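Local coordinates for metazoan TIR-STING fusion (Crassostrea gigas, PDB 6WT6), which is a metazoan fusion that joins a TIR domain to a STING ligand-binding domain in a single chain, at residues P28-A33 with I81-N86. Numbering follows the deposited sequence.
Sequences PHVYHA and IHCSKN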
ATOM      1  N   PRO A  28     -16.692  16.942  -2.517  1.00 72.15           N
ATOM      2  CA  PRO A  28     -16.109  16.543  -3.808  1.00 65.62           C
ATOM      3  C   PRO A  28     -17.157  16.157  -4.835  1.00 60.00           C
ATOM      4  O   PRO A  28     -16.915  16.311  -6.038  1.00 61.29           O
ATOM      5  CB  PRO A  28     -15.217  15.355  -3.430  1.00 65.00           C
ATOM      6  CG  PRO A  28     -15.906  14.747  -2.271  1.00 66.96           C
ATOM      7  CD  PRO A  28     -16.522  15.886  -1.500  1.00 69.10           C
ATOM      8  N   HIS A  29     -18.322  15.687  -4.398  1.00 53.83           N
ATOM      9  CA  HIS A  29     -19.309  15.148  -5.323  1.00 51.73           C
ATOM     10  C   HIS A  29     -20.032  16.260  -6.076  1.00 51.33           C
ATOM     11  O   HIS A  29     -20.491  17.240  -5.478  1.00 46.90           O
ATOM     12  CB  HIS A  29     -20.317  14.280  -4.571  1.00 48.36           C
ATOM     13  CG  HIS A  29     -19.704  13.110  -3.867  1.00 45.99           C
ATOM     14  ND1 HIS A  29     -20.300  12.503  -2.782  1.00 46.00           N
ATOM     15  CD2 HIS A  29     -18.550  12.436  -4.088  1.00 45.49           C
ATOM     16  CE1 HIS A  29     -19.542  11.505  -2.367  1.00 43.78           C
ATOM     17  NE2 HIS A  29     -18.474  11.443  -3.142  1.00 44.42           N
ATOM     18  N   VAL A  30     -20.129  16.099  -7.396  1.00 52.53           N
ATOM     19  CA  VAL A  30     -20.912  16.990  -8.246  1.00 52.92           C
ATOM     20  C   VAL A  30     -21.837  16.150  -9.119  1.00 52.11           C
ATOM     21  O   VAL A  30     -22.691  16.683  -9.834  1.00 52.36           O
ATOM     22  CB  VAL A  30     -20.012  17.898  -9.106  1.00 52.61           C
ATOM     23  CG1 VAL A  30     -19.101  18.746  -8.227  1.00 52.03           C
ATOM     24  CG2 VAL A  30     -19.198  17.075 -10.081  1.00 49.30           C
ATOM     25  N   TYR A  31     -21.668  14.830  -9.069  1.00 49.67           N
ATOM     26  CA  TYR A  31     -22.551  13.894  -9.751  1.00 49.27           C
ATOM     27  C   TYR A  31     -23.041  12.845  -8.765  1.00 46.26           C
ATOM     28  O   TYR A  31     -22.312  12.442  -7.855  1.00 41.71           O
ATOM     29  CB  TYR A  31     -21.860  13.180 -10.924  1.00 47.32           C
ATOM     30  CG  TYR A  31     -21.131  14.082 -11.889  1.00 46.45           C
ATOM     31  CD1 TYR A  31     -21.827  14.922 -12.746  1.00 45.70           C
ATOM     32  CD2 TYR A  31     -19.744  14.072 -11.962  1.00 46.68           C
ATOM     33  CE1 TYR A  31     -21.162  15.743 -13.639  1.00 44.89           C
ATOM     34  CE2 TYR A  31     -19.070  14.887 -12.853  1.00 48.38           C
ATOM     35  CZ  TYR A  31     -19.784  15.722 -13.688  1.00 50.58           C
ATOM     36  OH  TYR A  31     -19.112  16.535 -14.573  1.00 57.83           O
ATOM     37  N   HIS A  32     -24.284  12.398  -8.962  1.00 48.88           N
ATOM     38  CA  HIS A  32     -24.787  11.264  -8.193  1.00 50.90           C
ATOM     39  C   HIS A  32     -24.155   9.958  -8.658  1.00 51.48           C
ATOM     40  O   HIS A  32     -23.867   9.078  -7.840  1.00 53.96           O
ATOM     41  CB  HIS A  32     -26.311  11.179  -8.297  1.00 54.69           C
ATOM     42  CG  HIS A  32     -27.032  12.268  -7.564  1.00 57.47           C
ATOM     43  ND1 HIS A  32     -27.333  13.482  -8.142  1.00 59.35           N
ATOM     44  CD2 HIS A  32     -27.511  12.323  -6.299  1.00 57.34           C
ATOM     45  CE1 HIS A  32     -27.964  14.240  -7.264  1.00 59.01           C
ATOM     46  NE2 HIS A  32     -28.086  13.561  -6.138  1.00 58.60           N
ATOM     47  N   ALA A  33     -23.937   9.808  -9.962  1.00 48.62           N
ATOM     48  CA  ALA A  33     -23.426   8.552 -10.486  1.00 47.24           C
ATOM     49  C   ALA A  33     -22.565   8.799 -11.715  1.00 48.22           C
ATOM     50  O   ALA A  33     -22.908   9.617 -12.573  1.00 51.64           O
ATOM     51  CB  ALA A  33     -24.566   7.588 -10.834  1.00 46.89           C
ATOM     52  N   ILE A  81     -14.710   9.992 -11.420  1.00 42.68           N
ATOM     53  CA  ILE A  81     -15.015   9.028 -10.364  1.00 42.72           C
ATOM     54  C   ILE A  81     -14.896   9.685  -8.993  1.00 42.46           C
ATOM     55  O   ILE A  81     -15.709   9.432  -8.093  1.00 37.78           O
ATOM     56  CB  ILE A  81     -14.099   7.796 -10.489  1.00 39.71           C
ATOM     57  CG1 ILE A  81     -14.372   7.062 -11.805  1.00 41.12           C
ATOM     58  CG2 ILE A  81     -14.281   6.865  -9.300  1.00 37.24           C
ATOM     59  CD1 ILE A  81     -13.429   5.906 -12.070  1.00 40.42           C
ATOM     60  N   HIS A  82     -13.887  10.544  -8.813  1.00 39.94           N
ATOM     61  CA  HIS A  82     -13.711  11.225  -7.532  1.00 39.84           C
ATOM     62  C   HIS A  82     -14.912  12.097  -7.191  1.00 41.68           C
ATOM     63  O   HIS A  82     -15.279  12.217  -6.015  1.00 36.56           O
ATOM     64  CB  HIS A  82     -12.433  12.066  -7.558  1.00 37.46           C
ATOM     65  CG  HIS A  82     -12.144  12.765  -6.266  1.00 36.90           C
ATOM     66  ND1 HIS A  82     -12.219  12.129  -5.045  1.00 34.64           N
ATOM     67  CD2 HIS A  82     -11.783  14.043  -6.002  1.00 37.64           C
ATOM     68  CE1 HIS A  82     -11.914  12.986  -4.086  1.00 33.22           C
ATOM     69  NE2 HIS A  82     -11.644  14.153  -4.640  1.00 34.80           N
ATOM     70  N   CYS A  83     -15.539  12.700  -8.198  1.00 43.51           N
ATOM     71  CA  CYS A  83     -16.677  13.585  -8.002  1.00 41.57           C
ATOM     72  C   CYS A  83     -18.015  12.869  -8.103  1.00 44.09           C
ATOM     73  O   CYS A  83     -19.057  13.527  -8.059  1.00 48.02           O
ATOM     74  CB  CYS A  83     -16.638  14.722  -9.026  1.00 44.27           C
ATOM     75  SG  CYS A  83     -15.115  15.688  -9.002  1.00 45.91           S
ATOM     76  N   SER A  84     -18.019  11.550  -8.245  1.00 44.06           N
ATOM     77  CA  SER A  84     -19.255  10.791  -8.350  1.00 49.92           C
ATOM     78  C   SER A  84     -19.495  10.021  -7.059  1.00 49.26           C
ATOM     79  O   SER A  84     -18.628   9.268  -6.602  1.00 45.93           O
ATOM     80  CB  SER A  84     -19.223   9.835  -9.544  1.00 51.41           C
ATOM     81  OG  SER A  84     -19.365  10.547 -10.762  1.00 56.20           O
ATOM     82  N   LYS A  85     -20.674  10.230  -6.474  1.00 50.99           N
ATOM     83  CA  LYS A  85     -21.056   9.507  -5.267  1.00 50.98           C
ATOM     84  C   LYS A  85     -21.055   8.002  -5.508  1.00 48.07           C
ATOM     85  O   LYS A  85     -20.438   7.239  -4.754  1.00 46.38           O
ATOM     86  CB  LYS A  85     -22.426  10.000  -4.805  1.00 55.18           C
ATOM     87  CG  LYS A  85     -23.105   9.164  -3.749  1.00 54.67           C
ATOM     88  CD  LYS A  85     -24.603   9.397  -3.824  1.00 59.34           C
ATOM     89  CE  LYS A  85     -25.328   8.811  -2.641  1.00 60.55           C
ATOM     90  NZ  LYS A  85     -25.093   9.633  -1.430  1.00 63.74           N
ATOM     91  N   ASN A  86     -21.725   7.557  -6.566  1.00 46.89           N
ATOM     92  CA  ASN A  86     -21.728   6.159  -6.961  1.00 48.99           C
ATOM     93  C   ASN A  86     -21.099   6.007  -8.342  1.00 49.48           C
ATOM     94  O   ASN A  86     -21.054   6.949  -9.138  1.00 51.48           O
ATOM     95  CB  ASN A  86     -23.153   5.582  -6.961  1.00 52.12           C
ATOM     96  CG  ASN A  86     -23.739   5.463  -5.559  1.00 52.08           C
ATOM     97  OD1 ASN A  86     -24.297   6.420  -5.021  1.00 54.00           O
ATOM     98  ND2 ASN A  86     -23.623   4.281  -4.967  1.00 50.05           N
TER
HETATM   99  O   HOH W   1     -17.279   8.834  -3.623  1.00 50.23           O
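His29 lies across the start of strand 84-91, CG anti to the carbonyl carbon (chi1 -60°). CB lies 3.8 Å from Cys83 O. The imidazole takes Lys85 CA 3.8 Å from the ring centroid, almost on the normal, a CH-pi contact. Lys85 CB lies over ND1 on the same face; at the edge, CD2 faces His82 O in the ring plane. At the tip NE2 shares a hydrogen bond with a water, which donates another to Ser84 O. Histidine suits this place, offering a packing face and a nitrogen for water.

Cys83 O, at the end of helix 74-82, accepts two hydrogen bonds in its carbonyl plane, from Val30 N at 2.9 Å and Tyr31 N at 3.1 Å. Short Cys83 packs CB on Val30 CG2 at 3.6 Å, close to the backbone. Parallel pairing follows: Lys85 N donates to Tyr31 O, and Asn86 N to His32 O, both from above the carbonyl plane. Ser84, short and polar, brings OG against Tyr31 CB and hydrogen-bonds Ala80 O one turn back.

Strands 31-36 and 84-91 begin side by side in the TIR domain's parallel sheet, between strands 60-62 and 120-124, while His82 NE2 hydrogen-bonds Asp318 of the second subunit.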